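Local coordinates for SAM dependent methyltransferase (Agrobacterium tumefaciens, PDB 2IGT), which binds S-adenosylmethionine and probably transfers its methyl group to an acceptor that has not been established, at residues 35-40 and 137-142; 48-53 and 69-74; 302-307 and 316-321. All coordinates share one frame; numbering follows the deposited sequence.

How the interactions relate
Strand 30-39 enters first, and interaction 1 sets it against the start of helix 138-150, closing a loop of 96 residues. Interaction 2 is nested inside that loop: the tip of strand 45-51 meets the segment that follows strand 62-67, so a short local closure forms at the edge of the five-stranded sheet. Interaction 3 comes later in series, joining strands 297-306 and 318-328 as a hairpin just inside strand 30-39 in the eight-stranded sheet. It is also the meeting point of the set. On one side its first strand pairs with the 30-39 strand of interaction 1; at the hairpin end Glu307 and Arg317 reach interaction 2, tying the two sheets together.

Interaction 1 (35-40 and 137-142); sequences VILESS and QIVHWE
Val139 places its two methyls by a first torsion of -174°, with CG1 opposite the backbone N and CG2 opposite the carbonyl carbon, and the resulting fork meets Leu37 with one prong and Ser39 with the other. Leu37 complements it: at chi1 -65° its CG stands beside the backbone N, and the branch beyond carries CD1 to the helix. There CD1 lies 4.0 Å from CG1 of Val139 and 3.7 Å from CE1 of His140; the leucine and histidine side chains cross at about a right angle. On the other prong, CG2 of Val139 rests 3.8 Å from CB of Ser39. The serine also meets the preceding helical residue, its OG lying 3.4 Å from CG2 of Ile138. Here is strand alternation at work: Leu37 and Ser39 face the helix, while the side chain of Glu38 between them leaves the other way and forms a salt bridge with Arg306. Only van der Waals packing joins the two segments, whose axes approach to 8.9 Å at 102°, so the strand runs nearly square across the first helical turn. Strand 30-39, outermost at one side of its sheet within the chain, pairs with strand 297-306; the start of helix 138-150 packs over one face of this sheet, reaching inward, with His140 touching Val270 and Thr272 of strand 268-273 and Phe324 of strand 318-328, and Trp141 turned to helix 166-173.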
ATOM      1  N   VAL A  35     -25.572   4.645 -31.592  1.00 20.04           N
ATOM      2  CA  VAL A  35     -25.658   3.252 -32.035  1.00 19.49           C
ATOM      3  C   VAL A  35     -25.686   2.385 -30.757  1.00 19.49           C
ATOM      4  O   VAL A  35     -24.797   2.475 -29.888  1.00 18.44           O
ATOM      5  CB  VAL A  35     -24.486   2.855 -32.996  1.00 19.16           C
ATOM      6  CG1 VAL A  35     -24.530   1.360 -33.316  1.00 20.77           C
ATOM      7  CG2 VAL A  35     -24.559   3.646 -34.335  1.00 20.78           C
ATOM      8  N   ILE A  36     -26.725   1.574 -30.606  1.00 18.11           N
ATOM      9  CA  ILE A  36     -26.825   0.769 -29.405  1.00 19.05           C
ATOM     10  C   ILE A  36     -26.405  -0.647 -29.811  1.00 19.98           C
ATOM     11  O   ILE A  36     -27.055  -1.278 -30.652  1.00 19.68           O
ATOM     12  CB  ILE A  36     -28.250   0.765 -28.772  1.00 19.79           C
ATOM     13  CG1 ILE A  36     -28.756   2.199 -28.464  1.00 19.76           C
ATOM     14  CG2 ILE A  36     -28.272  -0.161 -27.496  1.00 17.53           C
ATOM     15  CD1 ILE A  36     -27.834   3.020 -27.501  1.00 19.60           C
ATOM     16  N   LEU A  37     -25.297  -1.113 -29.253  1.00 19.61           N
ATOM     17  CA  LEU A  37     -24.813  -2.457 -29.531  1.00 20.35           C
ATOM     18  C   LEU A  37     -25.334  -3.375 -28.455  1.00 21.03           C
ATOM     19  O   LEU A  37     -25.250  -3.064 -27.272  1.00 20.15           O
ATOM     20  CB  LEU A  37     -23.291  -2.486 -29.550  1.00 20.40           C
ATOM     21  CG  LEU A  37     -22.608  -1.689 -30.666  1.00 20.28           C
ATOM     22  CD1 LEU A  37     -21.089  -1.823 -30.440  1.00 21.82           C
ATOM     23  CD2 LEU A  37     -23.040  -2.155 -32.074  1.00 21.30           C
ATOM     24  N   GLU A  38     -25.900  -4.500 -28.869  1.00 22.05           N
ATOM     25  CA  GLU A  38     -26.556  -5.381 -27.922  1.00 23.21           C
ATOM     26  C   GLU A  38     -26.040  -6.800 -28.053  1.00 23.51           C
ATOM     27  O   GLU A  38     -25.893  -7.329 -29.149  1.00 22.28           O
ATOM     28  CB  GLU A  38     -28.083  -5.328 -28.116  1.00 23.16           C
ATOM     29  CG  GLU A  38     -28.841  -6.460 -27.464  1.00 24.78           C
ATOM     30  CD  GLU A  38     -30.363  -6.282 -27.530  1.00 25.87           C
ATOM     31  OE1 GLU A  38     -30.851  -5.129 -27.631  1.00 29.56           O
ATOM     32  OE2 GLU A  38     -31.071  -7.302 -27.451  1.00 28.31           O
ATOM     33  N   SER A  39     -25.784  -7.406 -26.907  1.00 24.72           N
ATOM     34  CA  SER A  39     -25.426  -8.802 -26.803  1.00 27.05           C
ATOM     35  C   SER A  39     -26.505  -9.539 -25.980  1.00 27.77           C
ATOM     36  O   SER A  39     -26.928  -9.041 -24.928  1.00 27.48           O
ATOM     37  CB  SER A  39     -24.094  -8.869 -26.051  1.00 26.58           C
ATOM     38  OG  SER A  39     -23.627 -10.187 -26.024  1.00 29.32           O
ATOM     39  N   SER A  40     -26.921 -10.713 -26.449  0.50 28.38           N
ATOM     40  CA  SER A  40     -27.860 -11.542 -25.686  0.50 29.41           C
ATOM     41  C   SER A  40     -27.211 -12.749 -24.974  0.50 29.92           C
ATOM     42  O   SER A  40     -27.895 -13.517 -24.260  0.50 29.46           O
ATOM     43  CB  SER A  40     -29.047 -11.965 -26.560  0.50 29.74           C
ATOM     44  OG  SER A  40     -29.923 -10.863 -26.771  0.50 29.59           O
ATOM     45  N   GLN A 137     -18.456  -7.497 -24.173  1.00 21.07           N
ATOM     46  CA  GLN A 137     -17.423  -7.067 -25.128  1.00 20.09           C
ATOM     47  C   GLN A 137     -17.322  -7.984 -26.360  1.00 20.68           C
ATOM     48  O   GLN A 137     -16.634  -7.656 -27.332  1.00 20.17           O
ATOM     49  CB  GLN A 137     -16.062  -6.914 -24.423  1.00 19.44           C
ATOM     50  CG  GLN A 137     -16.006  -5.711 -23.431  1.00 21.79           C
ATOM     51  CD  GLN A 137     -16.026  -4.369 -24.150  1.00 25.00           C
ATOM     52  OE1 GLN A 137     -15.475  -4.233 -25.254  1.00 28.61           O
ATOM     53  NE2 GLN A 137     -16.665  -3.376 -23.548  1.00 22.35           N
ATOM     54  N   ILE A 138     -18.029  -9.119 -26.327  1.00 20.04           N
ATOM     55  CA  ILE A 138     -18.089 -10.020 -27.488  1.00 20.20           C
ATOM     56  C   ILE A 138     -18.533  -9.319 -28.776  1.00 20.18           C
ATOM     57  O   ILE A 138     -18.093  -9.685 -29.861  1.00 18.88           O
ATOM     58  CB  ILE A 138     -18.983 -11.253 -27.238  1.00 20.39           C
ATOM     59  CG1 ILE A 138     -18.685 -12.342 -28.299  1.00 20.23           C
ATOM     60  CG2 ILE A 138     -20.485 -10.850 -27.198  1.00 20.61           C
ATOM     61  CD1 ILE A 138     -19.347 -13.705 -28.053  1.00 21.10           C
ATOM     62  N   VAL A 139     -19.394  -8.304 -28.660  1.00 19.97           N
ATOM     63  CA  VAL A 139     -19.766  -7.541 -29.847  1.00 20.76           C
ATOM     64  C   VAL A 139     -18.514  -6.890 -30.503  1.00 20.21           C
ATOM     65  O   VAL A 139     -18.341  -6.981 -31.722  1.00 19.29           O
ATOM     66  CB  VAL A 139     -20.874  -6.506 -29.551  1.00 20.78           C
ATOM     67  CG1 VAL A 139     -21.342  -5.832 -30.831  1.00 21.83           C
ATOM     68  CG2 VAL A 139     -22.052  -7.191 -28.839  1.00 21.47           C
ATOM     69  N   HIS A 140     -17.648  -6.265 -29.705  1.00 19.91           N
ATOM     70  CA  HIS A 140     -16.411  -5.665 -30.245  1.00 20.45           C
ATOM     71  C   HIS A 140     -15.427  -6.761 -30.677  1.00 20.03           C
ATOM     72  O   HIS A 140     -14.718  -6.593 -31.664  1.00 19.13           O
ATOM     73  CB  HIS A 140     -15.706  -4.724 -29.240  1.00 20.34           C
ATOM     74  CG  HIS A 140     -16.541  -3.552 -28.799  1.00 20.88           C
ATOM     75  ND1 HIS A 140     -16.998  -2.582 -29.674  1.00 19.21           N
ATOM     76  CD2 HIS A 140     -16.967  -3.181 -27.565  1.00 21.33           C
ATOM     77  CE1 HIS A 140     -17.704  -1.686 -29.001  1.00 22.04           C
ATOM     78  NE2 HIS A 140     -17.696  -2.020 -27.719  1.00 22.88           N
ATOM     79  N   TRP A 141     -15.388  -7.881 -29.945  1.00 19.85           N
ATOM     80  CA  TRP A 141     -14.521  -9.002 -30.352  1.00 20.21           C
ATOM     81  C   TRP A 141     -14.912  -9.570 -31.701  1.00 20.76           C
ATOM     82  O   TRP A 141     -14.032  -9.978 -32.480  1.00 20.63           O
ATOM     83  CB  TRP A 141     -14.507 -10.138 -29.333  1.00 20.45           C
ATOM     84  CG  TRP A 141     -14.163  -9.716 -27.956  1.00 21.67           C
ATOM     85  CD1 TRP A 141     -13.426  -8.629 -27.576  1.00 21.36           C
ATOM     86  CD2 TRP A 141     -14.535 -10.399 -26.751  1.00 21.89           C
ATOM     87  NE1 TRP A 141     -13.350  -8.580 -26.191  1.00 21.12           N
ATOM     88  CE2 TRP A 141     -14.019  -9.654 -25.669  1.00 21.94           C
ATOM     89  CE3 TRP A 141     -15.267 -11.563 -26.487  1.00 23.20           C
ATOM     90  CZ2 TRP A 141     -14.212 -10.035 -24.328  1.00 22.60           C
ATOM     91  CZ3 TRP A 141     -15.477 -11.938 -25.145  1.00 22.77           C
ATOM     92  CH2 TRP A 141     -14.938 -11.173 -24.093  1.00 22.48           C
ATOM     93  N   GLU A 142     -16.222  -9.596 -31.966  0.60 20.93           N
ATOM     94  CA  GLU A 142     -16.764 -10.027 -33.251  0.60 21.42           C
ATOM     95  C   GLU A 142     -16.337  -9.105 -34.392  0.60 20.96           C
ATOM     96  O   GLU A 142     -15.936  -9.583 -35.466  0.60 20.77           O
ATOM     97  CB  GLU A 142     -18.295 -10.176 -33.169  0.60 21.56           C
ATOM     98  CG  GLU A 142     -18.704 -11.444 -32.406  0.60 22.39           C
ATOM     99  CD  GLU A 142     -20.181 -11.520 -32.019  0.60 23.72           C
ATOM    100  OE1 GLU A 142     -20.864 -10.478 -31.881  0.60 27.25           O
ATOM    101  OE2 GLU A 142     -20.656 -12.657 -31.821  0.60 27.47           O
TER

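Interaction 2 (48-53 and 69-74); sequences IDSGNG and AQALWR
Ser50 OG is gripped from two directions: the indole NE1 of Trp73 donates to it at 2.8 Å, and OE2 of Glu307, just past the end of strand 297-306, holds it more closely still. The hydroxyl lies almost in the indole plane, at the ring edge, and the N-H points at it with an angle of 145°. The same NE1 makes a weak bond, 3.2 Å, to Ser50 O, so one N-H leans on both the side chain and the backbone of a single serine. Trp73 reaches this place because its CG stands between the backbone N and the carbonyl carbon (chi1 54°), folding the indole back over its own loop, where CA of Ala71 sits against one face.

Backbone bonds continue the seam. Asn52 N donates to Trp73 O at 2.8 Å, and Gly53 N to Ala71 O at 2.9 Å. Just before them, Gly51 has no side chain, and Trp73 O comes within 3.0 Å of its CA, a closeness that the bare backbone permits. A water adds a further link at the rim, 2.8 Å from OD1 of Asn52 and 2.9 Å from Leu72 O. Beside the indole bond, CB of Ala71 packs 4.1 Å from CB of Ser50.

Two motifs meet here. Ala71 centres an inverse gamma turn, which presents its carbonyl to the hairpin; Asn52 and Gly53, both with positive phi, have the backbone angles of a type I' turn, the classic Asn-Gly link of a two-residue beta hairpin, here joining strands 45-51 and 54-59.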
ATOM      1  N   ILE A  48     -29.319 -14.027 -16.667  1.00 17.85           N
ATOM      2  CA  ILE A  48     -30.580 -14.725 -16.391  1.00 17.44           C
ATOM      3  C   ILE A  48     -31.664 -13.761 -15.958  1.00 17.57           C
ATOM      4  O   ILE A  48     -32.762 -13.800 -16.502  1.00 17.15           O
ATOM      5  CB  ILE A  48     -30.395 -15.858 -15.339  1.00 18.11           C
ATOM      6  CG1 ILE A  48     -29.445 -16.919 -15.910  1.00 18.82           C
ATOM      7  CG2 ILE A  48     -31.755 -16.542 -15.005  1.00 17.83           C
ATOM      8  CD1 ILE A  48     -28.915 -17.834 -14.866  1.00 23.44           C
ATOM      9  N   ASP A  49     -31.334 -12.857 -15.021  1.00 17.12           N
ATOM     10  CA  ASP A  49     -32.331 -11.994 -14.387  1.00 17.17           C
ATOM     11  C   ASP A  49     -31.565 -10.895 -13.669  1.00 16.88           C
ATOM     12  O   ASP A  49     -30.348 -10.990 -13.512  1.00 17.42           O
ATOM     13  CB  ASP A  49     -33.188 -12.804 -13.378  1.00 17.28           C
ATOM     14  CG  ASP A  49     -34.470 -12.074 -12.940  1.00 16.45           C
ATOM     15  OD1 ASP A  49     -35.038 -11.242 -13.705  1.00 15.16           O
ATOM     16  OD2 ASP A  49     -34.940 -12.382 -11.816  1.00 15.43           O
ATOM     17  N   SER A  50     -32.272  -9.842 -13.266  1.00 17.20           N
ATOM     18  CA  SER A  50     -31.650  -8.705 -12.590  1.00 17.31           C
ATOM     19  C   SER A  50     -32.786  -7.923 -11.939  1.00 17.40           C
ATOM     20  O   SER A  50     -33.950  -8.048 -12.347  1.00 16.37           O
ATOM     21  CB  SER A  50     -30.898  -7.817 -13.591  1.00 17.41           C
ATOM     22  OG  SER A  50     -31.825  -7.267 -14.529  1.00 20.42           O
ATOM     23  N   GLY A  51     -32.448  -7.118 -10.936  1.00 17.48           N
ATOM     24  CA  GLY A  51     -33.423  -6.277 -10.257  1.00 17.54           C
ATOM     25  C   GLY A  51     -33.027  -6.130  -8.809  1.00 17.28           C
ATOM     26  O   GLY A  51     -32.161  -6.866  -8.308  1.00 17.09           O
ATOM     27  N   ASN A  52     -33.668  -5.189  -8.125  1.00 17.90           N
ATOM     28  CA  ASN A  52     -33.329  -4.891  -6.722  1.00 18.74           C
ATOM     29  C   ASN A  52     -31.836  -4.644  -6.494  1.00 18.01           C
ATOM     30  O   ASN A  52     -31.295  -4.955  -5.430  1.00 18.12           O
ATOM     31  CB  ASN A  52     -33.886  -6.001  -5.806  1.00 18.76           C
ATOM     32  CG  ASN A  52     -35.418  -6.092  -5.878  1.00 21.16           C
ATOM     33  OD1 ASN A  52     -36.089  -5.120  -6.242  1.00 22.57           O
ATOM     34  ND2 ASN A  52     -35.969  -7.240  -5.511  1.00 20.44           N
ATOM     35  N   GLY A  53     -31.165  -4.086  -7.500  1.00 17.51           N
ATOM     36  CA  GLY A  53     -29.754  -3.737  -7.383  1.00 17.87           C
ATOM     37  C   GLY A  53     -28.789  -4.912  -7.494  1.00 18.34           C
ATOM     38  O   GLY A  53     -27.614  -4.795  -7.098  1.00 17.86           O
ATOM     39  N   ALA A  69     -25.985  -1.753  -9.338  1.00 21.83           N
ATOM     40  CA  ALA A  69     -26.840  -0.691  -8.767  1.00 23.23           C
ATOM     41  C   ALA A  69     -27.893  -0.158  -9.740  1.00 24.02           C
ATOM     42  O   ALA A  69     -28.992   0.223  -9.328  1.00 24.90           O
ATOM     43  CB  ALA A  69     -26.004   0.458  -8.199  1.00 24.11           C
ATOM     44  N   GLN A  70     -27.599  -0.143 -11.030  1.00 23.86           N
ATOM     45  CA  GLN A  70     -28.584   0.435 -11.930  1.00 24.68           C
ATOM     46  C   GLN A  70     -29.743  -0.507 -12.290  1.00 23.72           C
ATOM     47  O   GLN A  70     -30.721  -0.068 -12.900  1.00 24.46           O
ATOM     48  CB  GLN A  70     -27.935   1.025 -13.166  1.00 25.52           C
ATOM     49  CG  GLN A  70     -27.421   0.044 -14.126  1.00 26.92           C
ATOM     50  CD  GLN A  70     -26.822   0.743 -15.312  1.00 31.29           C
ATOM     51  OE1 GLN A  70     -27.316   1.784 -15.771  1.00 28.83           O
ATOM     52  NE2 GLN A  70     -25.753   0.172 -15.826  1.00 33.48           N
ATOM     53  N   ALA A  71     -29.646  -1.777 -11.889  1.00 21.99           N
ATOM     54  CA  ALA A  71     -30.771  -2.701 -12.030  1.00 21.27           C
ATOM     55  C   ALA A  71     -31.832  -2.342 -10.983  1.00 21.02           C
ATOM     56  O   ALA A  71     -32.052  -3.061 -10.014  1.00 20.49           O
ATOM     57  CB  ALA A  71     -30.300  -4.154 -11.902  1.00 20.66           C
ATOM     58  N   LEU A  72     -32.473  -1.192 -11.189  1.00 20.58           N
ATOM     59  CA  LEU A  72     -33.470  -0.642 -10.252  1.00 21.11           C
ATOM     60  C   LEU A  72     -34.836  -1.308 -10.268  1.00 20.57           C
ATOM     61  O   LEU A  72     -35.614  -1.193  -9.305  1.00 19.49           O
ATOM     62  CB  LEU A  72     -33.671   0.838 -10.575  1.00 22.02           C
ATOM     63  CG  LEU A  72     -32.468   1.704 -10.251  1.00 23.48           C
ATOM     64  CD1 LEU A  72     -32.569   3.066 -10.941  1.00 25.69           C
ATOM     65  CD2 LEU A  72     -32.371   1.860  -8.743  1.00 27.08           C
ATOM     66  N   TRP A  73     -35.135  -1.958 -11.384  1.00 20.08           N
ATOM     67  CA  TRP A  73     -36.390  -2.678 -11.580  1.00 20.53           C
ATOM     68  C   TRP A  73     -36.453  -3.951 -10.712  1.00 20.71           C
ATOM     69  O   TRP A  73     -35.545  -4.208  -9.930  1.00 20.66           O
ATOM     70  CB  TRP A  73     -36.523  -2.983 -13.070  1.00 20.15           C
ATOM     71  CG  TRP A  73     -35.314  -3.708 -13.602  1.00 20.45           C
ATOM     72  CD1 TRP A  73     -35.042  -5.037 -13.465  1.00 19.67           C
ATOM     73  CD2 TRP A  73     -34.196  -3.140 -14.297  1.00 20.36           C
ATOM     74  NE1 TRP A  73     -33.837  -5.346 -14.068  1.00 18.80           N
ATOM     75  CE2 TRP A  73     -33.289  -4.196 -14.567  1.00 20.24           C
ATOM     76  CE3 TRP A  73     -33.865  -1.837 -14.717  1.00 21.48           C
ATOM     77  CZ2 TRP A  73     -32.104  -4.006 -15.272  1.00 20.74           C
ATOM     78  CZ3 TRP A  73     -32.667  -1.645 -15.400  1.00 20.05           C
ATOM     79  CH2 TRP A  73     -31.802  -2.715 -15.676  1.00 22.46           C
ATOM     80  N   ARG A  74     -37.523  -4.730 -10.889  0.50 20.87           N
ATOM     81  CA  ARG A  74     -37.769  -5.966 -10.149  0.50 21.64           C
ATOM     82  C   ARG A  74     -37.237  -7.201 -10.877  0.50 20.71           C
ATOM     83  O   ARG A  74     -37.253  -7.251 -12.105  0.50 20.41           O
ATOM     84  CB  ARG A  74     -39.273  -6.151  -9.934  0.50 22.05           C
ATOM     85  CG  ARG A  74     -39.715  -6.058  -8.487  0.50 24.02           C
ATOM     86  CD  ARG A  74     -41.238  -6.043  -8.361  0.50 23.83           C
ATOM     87  NE  ARG A  74     -41.776  -4.689  -8.472  0.50 28.98           N
ATOM     88  CZ  ARG A  74     -42.353  -4.195  -9.560  0.50 29.25           C
ATOM     89  NH1 ARG A  74     -42.483  -4.948 -10.644  0.50 31.48           N
ATOM     90  NH2 ARG A  74     -42.800  -2.944  -9.564  0.50 29.64           N
TER
HETATM   91  O   HOH W   1     -37.071  -2.754  -7.303  1.00 48.68           O

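Interaction 3 (302-307 and 316-321); sequences ELVIRE and GRVLST
Glu307, Ile305 and Arg306 bury the most surface, and each meets the 316-321 segment by a different chemistry. Glu307 is gripped side-on by Arg317: NE donates to OE1 at 2.8 Å and NH2 to OE2 at 3.1 Å, although the guanidinium and carboxylate planes are turned 46° apart. The backbone N of Arg317 adds a third bond, 3.0 Å to OE1, from the same face of the carboxylate as NE. Arg317 can curl round in this way because its chain bends at chi2 and again at chi3.

Ile305 forms the hydrogen-bonded antiparallel pair with Leu319, its N lying 2.9 Å from Leu319 O and its O accepting from Leu319 N. Its CD1 touches CG2 of Thr321 at 3.6 Å, and Phe45 and Leu47 pack against the isoleucine.

On the other face, Arg306 extends its CG opposite the backbone N (chi1 -168°) and then bends, so that NH1 meets Gly316 O at 2.9 Å in the guanidinium plane while CG2 of Val318 lies over one face. Its NE is held by Glu38.

At the other end of the pairing, Ser320 OG donates to OE1 of Glu302 at 2.7 Å. With three N-H groups of Arg317 directed at it and the Ser50 hydroxyl probably bonded to it, the buried Glu307 carboxylate would probably favour its ionised form, and the paired bonds should restrict both side chains.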
ATOM      1  N   GLU A 302     -23.932   3.043 -26.638  1.00 18.46           N
ATOM      2  CA  GLU A 302     -23.817   2.201 -25.454  1.00 18.76           C
ATOM      3  C   GLU A 302     -23.756   0.745 -25.903  1.00 18.63           C
ATOM      4  O   GLU A 302     -24.338   0.379 -26.926  1.00 18.87           O
ATOM      5  CB  GLU A 302     -24.988   2.455 -24.486  1.00 18.15           C
ATOM      6  CG  GLU A 302     -24.895   3.858 -23.890  1.00 19.56           C
ATOM      7  CD  GLU A 302     -25.937   4.193 -22.851  1.00 20.53           C
ATOM      8  OE1 GLU A 302     -26.695   3.292 -22.416  1.00 20.36           O
ATOM      9  OE2 GLU A 302     -25.974   5.389 -22.473  1.00 19.44           O
ATOM     10  N   LEU A 303     -23.008  -0.047 -25.147  1.00 19.12           N
ATOM     11  CA  LEU A 303     -22.959  -1.511 -25.275  1.00 19.33           C
ATOM     12  C   LEU A 303     -23.815  -2.097 -24.145  1.00 19.24           C
ATOM     13  O   LEU A 303     -23.568  -1.814 -22.974  1.00 18.70           O
ATOM     14  CB  LEU A 303     -21.520  -2.018 -25.148  1.00 18.74           C
ATOM     15  CG  LEU A 303     -21.322  -3.538 -25.112  1.00 19.40           C
ATOM     16  CD1 LEU A 303     -21.787  -4.196 -26.432  1.00 18.95           C
ATOM     17  CD2 LEU A 303     -19.842  -3.876 -24.871  1.00 19.31           C
ATOM     18  N   VAL A 304     -24.810  -2.911 -24.513  1.00 18.79           N
ATOM     19  CA  VAL A 304     -25.785  -3.386 -23.542  1.00 19.16           C
ATOM     20  C   VAL A 304     -25.881  -4.914 -23.622  1.00 19.67           C
ATOM     21  O   VAL A 304     -25.522  -5.535 -24.651  1.00 19.93           O
ATOM     22  CB  VAL A 304     -27.181  -2.728 -23.763  1.00 18.56           C
ATOM     23  CG1 VAL A 304     -27.026  -1.223 -23.982  1.00 19.25           C
ATOM     24  CG2 VAL A 304     -27.886  -3.328 -24.970  1.00 17.63           C
ATOM     25  N   ILE A 305     -26.327  -5.505 -22.518  1.00 20.05           N
ATOM     26  CA  ILE A 305     -26.670  -6.912 -22.449  1.00 21.58           C
ATOM     27  C   ILE A 305     -28.181  -6.981 -22.244  1.00 22.00           C
ATOM     28  O   ILE A 305     -28.740  -6.256 -21.412  1.00 22.64           O
ATOM     29  CB  ILE A 305     -26.049  -7.596 -21.185  1.00 21.52           C
ATOM     30  CG1 ILE A 305     -24.513  -7.516 -21.189  1.00 23.24           C
ATOM     31  CG2 ILE A 305     -26.540  -9.044 -21.062  1.00 23.16           C
ATOM     32  CD1 ILE A 305     -23.853  -7.803 -19.788  1.00 22.94           C
ATOM     33  N   ARG A 306     -28.832  -7.880 -22.965  1.00 21.25           N
ATOM     34  CA  ARG A 306     -30.229  -8.120 -22.723  1.00 21.75           C
ATOM     35  C   ARG A 306     -30.405  -9.397 -21.888  1.00 20.97           C
ATOM     36  O   ARG A 306     -29.806 -10.426 -22.188  1.00 22.21           O
ATOM     37  CB  ARG A 306     -31.004  -8.214 -24.044  1.00 21.97           C
ATOM     38  CG  ARG A 306     -32.518  -8.170 -23.812  1.00 23.45           C
ATOM     39  CD  ARG A 306     -33.306  -8.108 -25.113  1.00 27.48           C
ATOM     40  NE  ARG A 306     -33.127  -6.854 -25.862  1.00 26.64           N
ATOM     41  CZ  ARG A 306     -33.857  -5.754 -25.682  1.00 28.57           C
ATOM     42  NH1 ARG A 306     -34.803  -5.707 -24.740  1.00 28.62           N
ATOM     43  NH2 ARG A 306     -33.618  -4.680 -26.428  1.00 26.64           N
ATOM     44  N   GLU A 307     -31.228  -9.321 -20.850  1.00 20.79           N
ATOM     45  CA  GLU A 307     -31.591 -10.502 -20.067  1.00 21.16           C
ATOM     46  C   GLU A 307     -32.023 -11.618 -21.000  1.00 21.17           C
ATOM     47  O   GLU A 307     -32.698 -11.378 -22.012  1.00 21.05           O
ATOM     48  CB  GLU A 307     -32.744 -10.216 -19.112  1.00 20.61           C
ATOM     49  CG  GLU A 307     -32.403  -9.292 -17.992  1.00 21.82           C
ATOM     50  CD  GLU A 307     -33.613  -8.961 -17.158  1.00 20.50           C
ATOM     51  OE1 GLU A 307     -34.745  -8.919 -17.714  1.00 21.08           O
ATOM     52  OE2 GLU A 307     -33.405  -8.712 -15.957  1.00 19.98           O
ATOM     53  N   GLY A 316     -35.547  -9.854 -22.498  1.00 34.34           N
ATOM     54  CA  GLY A 316     -36.046  -9.195 -21.294  1.00 30.35           C
ATOM     55  C   GLY A 316     -35.582  -7.754 -21.306  1.00 28.38           C
ATOM     56  O   GLY A 316     -35.583  -7.111 -22.368  1.00 27.30           O
ATOM     57  N   ARG A 317     -35.159  -7.265 -20.140  1.00 26.10           N
ATOM     58  CA  ARG A 317     -34.718  -5.882 -19.981  1.00 24.44           C
ATOM     59  C   ARG A 317     -33.280  -5.685 -20.474  1.00 23.57           C
ATOM     60  O   ARG A 317     -32.490  -6.629 -20.490  1.00 22.29           O
ATOM     61  CB  ARG A 317     -34.761  -5.459 -18.505  1.00 24.80           C
ATOM     62  CG  ARG A 317     -36.136  -4.957 -17.962  1.00 25.39           C
ATOM     63  CD  ARG A 317     -37.039  -6.089 -17.515  1.00 25.03           C
ATOM     64  NE  ARG A 317     -36.407  -7.035 -16.586  1.00 22.44           N
ATOM     65  CZ  ARG A 317     -36.702  -7.166 -15.288  1.00 20.54           C
ATOM     66  NH1 ARG A 317     -37.628  -6.405 -14.702  1.00 19.25           N
ATOM     67  NH2 ARG A 317     -36.074  -8.093 -14.570  1.00 20.29           N
ATOM     68  N   VAL A 318     -32.951  -4.427 -20.779  1.00 22.23           N
ATOM     69  CA  VAL A 318     -31.622  -4.008 -21.230  1.00 22.21           C
ATOM     70  C   VAL A 318     -30.806  -3.570 -20.007  1.00 21.67           C
ATOM     71  O   VAL A 318     -31.272  -2.741 -19.213  1.00 21.19           O
ATOM     72  CB  VAL A 318     -31.770  -2.823 -22.264  1.00 21.75           C
ATOM     73  CG1 VAL A 318     -30.462  -2.144 -22.569  1.00 20.62           C
ATOM     74  CG2 VAL A 318     -32.427  -3.311 -23.572  1.00 23.68           C
ATOM     75  N   LEU A 319     -29.608  -4.139 -19.857  1.00 21.53           N
ATOM     76  CA  LEU A 319     -28.625  -3.678 -18.898  1.00 21.53           C
ATOM     77  C   LEU A 319     -27.450  -3.049 -19.649  1.00 21.06           C
ATOM     78  O   LEU A 319     -26.646  -3.750 -20.272  1.00 19.84           O
ATOM     79  CB  LEU A 319     -28.116  -4.818 -18.017  1.00 21.97           C
ATOM     80  CG  LEU A 319     -27.020  -4.436 -17.003  1.00 22.91           C
ATOM     81  CD1 LEU A 319     -27.495  -3.337 -16.007  1.00 25.65           C
ATOM     82  CD2 LEU A 319     -26.553  -5.680 -16.247  1.00 24.03           C
ATOM     83  N   SER A 320     -27.365  -1.727 -19.607  1.00 21.06           N
ATOM     84  CA  SER A 320     -26.309  -1.037 -20.310  1.00 22.35           C
ATOM     85  C   SER A 320     -25.033  -1.107 -19.460  1.00 23.11           C
ATOM     86  O   SER A 320     -25.070  -0.822 -18.259  1.00 23.93           O
ATOM     87  CB  SER A 320     -26.728   0.401 -20.569  1.00 22.80           C
ATOM     88  OG  SER A 320     -25.704   1.112 -21.222  1.00 25.05           O
ATOM     89  N   THR A 321     -23.927  -1.515 -20.080  1.00 21.46           N
ATOM     90  CA  THR A 321     -22.681  -1.766 -19.362  1.00 22.08           C
ATOM     91  C   THR A 321     -21.606  -0.675 -19.537  1.00 20.86           C
ATOM     92  O   THR A 321     -20.789  -0.470 -18.657  1.00 20.12           O
ATOM     93  CB  THR A 321     -22.032  -3.105 -19.816  1.00 21.86           C
ATOM     94  OG1 THR A 321     -21.531  -2.980 -21.154  1.00 23.68           O
ATOM     95  CG2 THR A 321     -23.079  -4.250 -19.818  1.00 23.91           C
TER